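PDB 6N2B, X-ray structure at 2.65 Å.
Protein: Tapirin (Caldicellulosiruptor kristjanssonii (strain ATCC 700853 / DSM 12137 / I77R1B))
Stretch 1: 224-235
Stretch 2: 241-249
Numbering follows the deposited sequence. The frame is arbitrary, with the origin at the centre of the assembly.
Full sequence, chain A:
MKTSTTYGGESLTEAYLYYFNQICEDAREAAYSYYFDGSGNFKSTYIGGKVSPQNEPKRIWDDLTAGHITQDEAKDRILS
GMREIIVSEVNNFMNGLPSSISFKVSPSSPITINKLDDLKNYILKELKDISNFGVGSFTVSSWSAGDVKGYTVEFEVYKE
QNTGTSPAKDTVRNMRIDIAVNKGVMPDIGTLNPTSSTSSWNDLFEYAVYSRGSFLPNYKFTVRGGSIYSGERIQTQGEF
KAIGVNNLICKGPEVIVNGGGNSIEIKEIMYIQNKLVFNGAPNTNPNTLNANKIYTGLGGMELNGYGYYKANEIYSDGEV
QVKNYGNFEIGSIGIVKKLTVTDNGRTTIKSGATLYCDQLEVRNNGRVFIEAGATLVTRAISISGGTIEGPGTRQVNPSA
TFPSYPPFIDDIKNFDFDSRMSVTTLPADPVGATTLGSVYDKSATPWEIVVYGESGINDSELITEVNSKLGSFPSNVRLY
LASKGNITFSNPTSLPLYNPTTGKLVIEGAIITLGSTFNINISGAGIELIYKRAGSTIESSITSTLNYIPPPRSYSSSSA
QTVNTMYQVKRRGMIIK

Stretch 1 224-235: RGGSIYSGERIQ
Stretch 2, residues 241-249: KAIGVNNLI

Neighbouring strands of a parallel β-structure are joined chiefly through their backbones, and where a ladder breaks, backbone groups of glycines and a polar side chain can carry the bonding across the gap. The two tapirin stretches illustrate this. Arg224 (phi/psi -122/106) pairs in parallel with Ile243, CA to CA 4.7 Å; its side chain is t, t, m, with Ile243 CD1 over one face of its guanidinium, Arg224 NH2 to Ile243 CD1 3.7 Å. Gly225 N then donates to Ile243 O (3.0 Å). At 89/179, a CB on Gly225 would jam against the preceding carbonyl, so glycine is required. Gly226, also at positive phi (64/-166), accepts from Asn246 N through its O (2.8 Å). The register slips by one residue across this turn. Ser227, chi1 m, helps to span it: its OG accepts from Asn247 N at 3.1 Å and, weakly, from Asn247 ND2 at 3.4 Å.

A second parallel ladder follows in extended conformation. Ile228 (-127/131) lies opposite Leu248 at 4.6 Å between CA atoms; Ile228 N donates to Asn247 O and Ile228 O accepts from Ile249 N, both 2.9 Å. Its CD1 packs 3.6 Å from Val245 CG2. Tyr229, chi1 t, pairs with Ile249, their side chains on the face that carries Arg224 and Ile243, Tyr229 CD1 to Ile249 CG2 3.9 Å. Ser230 N closes the ladder on Ile249 O (3.0 Å). After the loop, Ile234 (m, t) returns, its CD1 4.0 Å from Leu248 CD2.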

# COMPACT_ATOMS: atom_id res chain seq x y z
N ARG A 224 -7.47 5.30 -4.38
CA ARG A 224 -7.35 5.63 -5.80
C ARG A 224 -6.48 6.88 -5.90
O ARG A 224 -6.92 7.99 -5.58
CB ARG A 224 -8.73 5.84 -6.42
CG ARG A 224 -8.74 6.39 -7.83
CD ARG A 224 -10.18 6.70 -8.29
NE ARG A 224 -11.03 5.51 -8.23
CZ ARG A 224 -11.25 4.70 -9.27
NH1 ARG A 224 -10.69 4.99 -10.43
NH2 ARG A 224 -12.03 3.63 -9.14
N GLY A 225 -5.23 6.68 -6.35
CA GLY A 225 -4.27 7.76 -6.45
C GLY A 225 -3.50 7.92 -5.17
O GLY A 225 -3.71 7.22 -4.17
N GLY A 226 -2.59 8.88 -5.21
CA GLY A 226 -1.75 9.20 -4.06
C GLY A 226 -0.83 8.04 -3.70
O GLY A 226 -0.64 7.08 -4.46
N SER A 227 -0.26 8.13 -2.51
CA SER A 227 0.61 7.09 -2.03
C SER A 227 0.17 6.65 -0.65
O SER A 227 -0.67 7.28 -0.01
CB SER A 227 2.07 7.56 -2.02
OG SER A 227 2.47 7.97 -3.30
N ILE A 228 0.75 5.54 -0.21
CA ILE A 228 0.42 4.88 1.03
C ILE A 228 1.72 4.71 1.79
O ILE A 228 2.72 4.26 1.22
CB ILE A 228 -0.24 3.51 0.78
CG1 ILE A 228 -1.62 3.69 0.16
CG2 ILE A 228 -0.30 2.69 2.04
CD1 ILE A 228 -1.93 2.66 -0.89
N TYR A 229 1.72 5.09 3.07
CA TYR A 229 2.86 4.92 3.95
C TYR A 229 2.38 4.34 5.27
O TYR A 229 1.34 4.75 5.78
CB TYR A 229 3.59 6.25 4.24
CG TYR A 229 4.59 6.11 5.37
CD1 TYR A 229 5.82 5.50 5.16
CD2 TYR A 229 4.30 6.57 6.66
CE1 TYR A 229 6.73 5.35 6.18
CE2 TYR A 229 5.20 6.42 7.69
CZ TYR A 229 6.42 5.81 7.44
OH TYR A 229 7.36 5.65 8.44
N SER A 230 3.17 3.44 5.83
CA SER A 230 2.99 3.02 7.21
C SER A 230 4.34 2.84 7.88
O SER A 230 5.27 2.29 7.30
CB SER A 230 2.23 1.70 7.32
OG SER A 230 2.70 0.97 8.43
N GLY A 231 4.42 3.30 9.13
CA GLY A 231 5.61 3.10 9.94
C GLY A 231 5.72 1.73 10.58
O GLY A 231 6.83 1.30 10.89
N GLU A 232 4.60 1.03 10.77
CA GLU A 232 4.60 -0.33 11.31
C GLU A 232 3.92 -1.31 10.35
O GLU A 232 4.25 -1.33 9.17
CB GLU A 232 3.91 -0.37 12.68
CG GLU A 232 4.56 0.53 13.73
CD GLU A 232 5.94 0.06 14.15
OE1 GLU A 232 6.17 -1.17 14.23
OE2 GLU A 232 6.79 0.94 14.42
N ARG A 233 2.98 -2.11 10.85
CA ARG A 233 2.36 -3.16 10.04
C ARG A 233 1.22 -2.63 9.17
O ARG A 233 0.47 -1.73 9.56
CB ARG A 233 1.80 -4.25 10.95
CG ARG A 233 2.83 -5.14 11.61
CD ARG A 233 2.18 -6.15 12.58
NE ARG A 233 1.06 -6.92 12.00
CZ ARG A 233 -0.23 -6.62 12.15
NH1 ARG A 233 -1.16 -7.39 11.59
NH2 ARG A 233 -0.61 -5.55 12.86
N ILE A 234 1.09 -3.20 7.97
CA ILE A 234 -0.11 -3.07 7.14
C ILE A 234 -0.75 -4.45 7.06
O ILE A 234 -0.08 -5.44 6.72
CB ILE A 234 0.18 -2.53 5.73
CG1 ILE A 234 0.66 -1.08 5.80
CG2 ILE A 234 -1.05 -2.66 4.85
CD1 ILE A 234 1.15 -0.54 4.47
N GLN A 235 -2.03 -4.53 7.39
CA GLN A 235 -2.78 -5.77 7.31
C GLN A 235 -4.17 -5.46 6.78
O GLN A 235 -4.93 -4.72 7.42
CB GLN A 235 -2.84 -6.47 8.66
CG GLN A 235 -3.88 -7.57 8.73
CD GLN A 235 -3.86 -8.30 10.07
OE1 GLN A 235 -3.37 -9.43 10.17
NE2 GLN A 235 -4.39 -7.66 11.12
N LYS A 241 -8.11 -2.64 -2.43
CA LYS A 241 -7.74 -2.23 -3.78
C LYS A 241 -6.97 -0.92 -3.76
O LYS A 241 -7.40 0.06 -3.12
CB LYS A 241 -8.95 -2.11 -4.69
CG LYS A 241 -9.49 -3.44 -5.12
CD LYS A 241 -10.92 -3.33 -5.60
CE LYS A 241 -11.26 -4.38 -6.63
NZ LYS A 241 -11.08 -5.75 -6.07
N ALA A 242 -5.85 -0.89 -4.45
CA ALA A 242 -5.09 0.32 -4.70
C ALA A 242 -5.08 0.55 -6.21
O ALA A 242 -4.44 -0.20 -6.96
CB ALA A 242 -3.68 0.18 -4.14
N ILE A 243 -5.80 1.56 -6.68
CA ILE A 243 -5.90 1.84 -8.11
C ILE A 243 -5.13 3.11 -8.43
O ILE A 243 -5.50 4.19 -7.96
CB ILE A 243 -7.36 1.96 -8.57
CG1 ILE A 243 -8.15 0.72 -8.18
CG2 ILE A 243 -7.42 2.18 -10.06
CD1 ILE A 243 -9.64 0.89 -8.42
N GLY A 244 -4.09 2.99 -9.24
CA GLY A 244 -3.27 4.15 -9.55
C GLY A 244 -2.45 4.72 -8.39
O GLY A 244 -2.14 5.91 -8.40
N VAL A 245 -2.10 3.89 -7.40
CA VAL A 245 -1.25 4.35 -6.30
C VAL A 245 0.18 4.52 -6.80
O VAL A 245 0.74 3.65 -7.48
CB VAL A 245 -1.31 3.36 -5.13
CG1 VAL A 245 -0.12 3.55 -4.19
CG2 VAL A 245 -2.60 3.53 -4.36
N ASN A 246 0.80 5.65 -6.45
CA ASN A 246 2.17 5.91 -6.89
C ASN A 246 3.18 5.12 -6.07
O ASN A 246 4.00 4.36 -6.62
CB ASN A 246 2.45 7.41 -6.81
CG ASN A 246 1.76 8.18 -7.92
OD1 ASN A 246 1.63 7.70 -9.04
ND2 ASN A 246 1.30 9.39 -7.60
N ASN A 247 3.17 5.27 -4.76
CA ASN A 247 4.08 4.51 -3.92
C ASN A 247 3.32 3.85 -2.77
O ASN A 247 2.30 4.36 -2.31
CB ASN A 247 5.23 5.40 -3.37
CG ASN A 247 5.86 6.29 -4.46
OD1 ASN A 247 6.57 5.80 -5.34
ND2 ASN A 247 5.63 7.59 -4.37
N LEU A 248 3.83 2.70 -2.33
CA LEU A 248 3.39 2.06 -1.09
C LEU A 248 4.66 1.77 -0.31
O LEU A 248 5.36 0.81 -0.63
CB LEU A 248 2.60 0.79 -1.35
CG LEU A 248 1.89 0.10 -0.17
CD1 LEU A 248 0.91 -0.90 -0.69
CD2 LEU A 248 2.83 -0.60 0.80
N ILE A 249 4.96 2.56 0.71
CA ILE A 249 6.16 2.38 1.52
C ILE A 249 5.76 1.85 2.89
O ILE A 249 4.99 2.49 3.61
CB ILE A 249 6.96 3.68 1.67
CG1 ILE A 249 7.50 4.13 0.31
CG2 ILE A 249 8.04 3.49 2.72
CD1 ILE A 249 8.06 5.52 0.31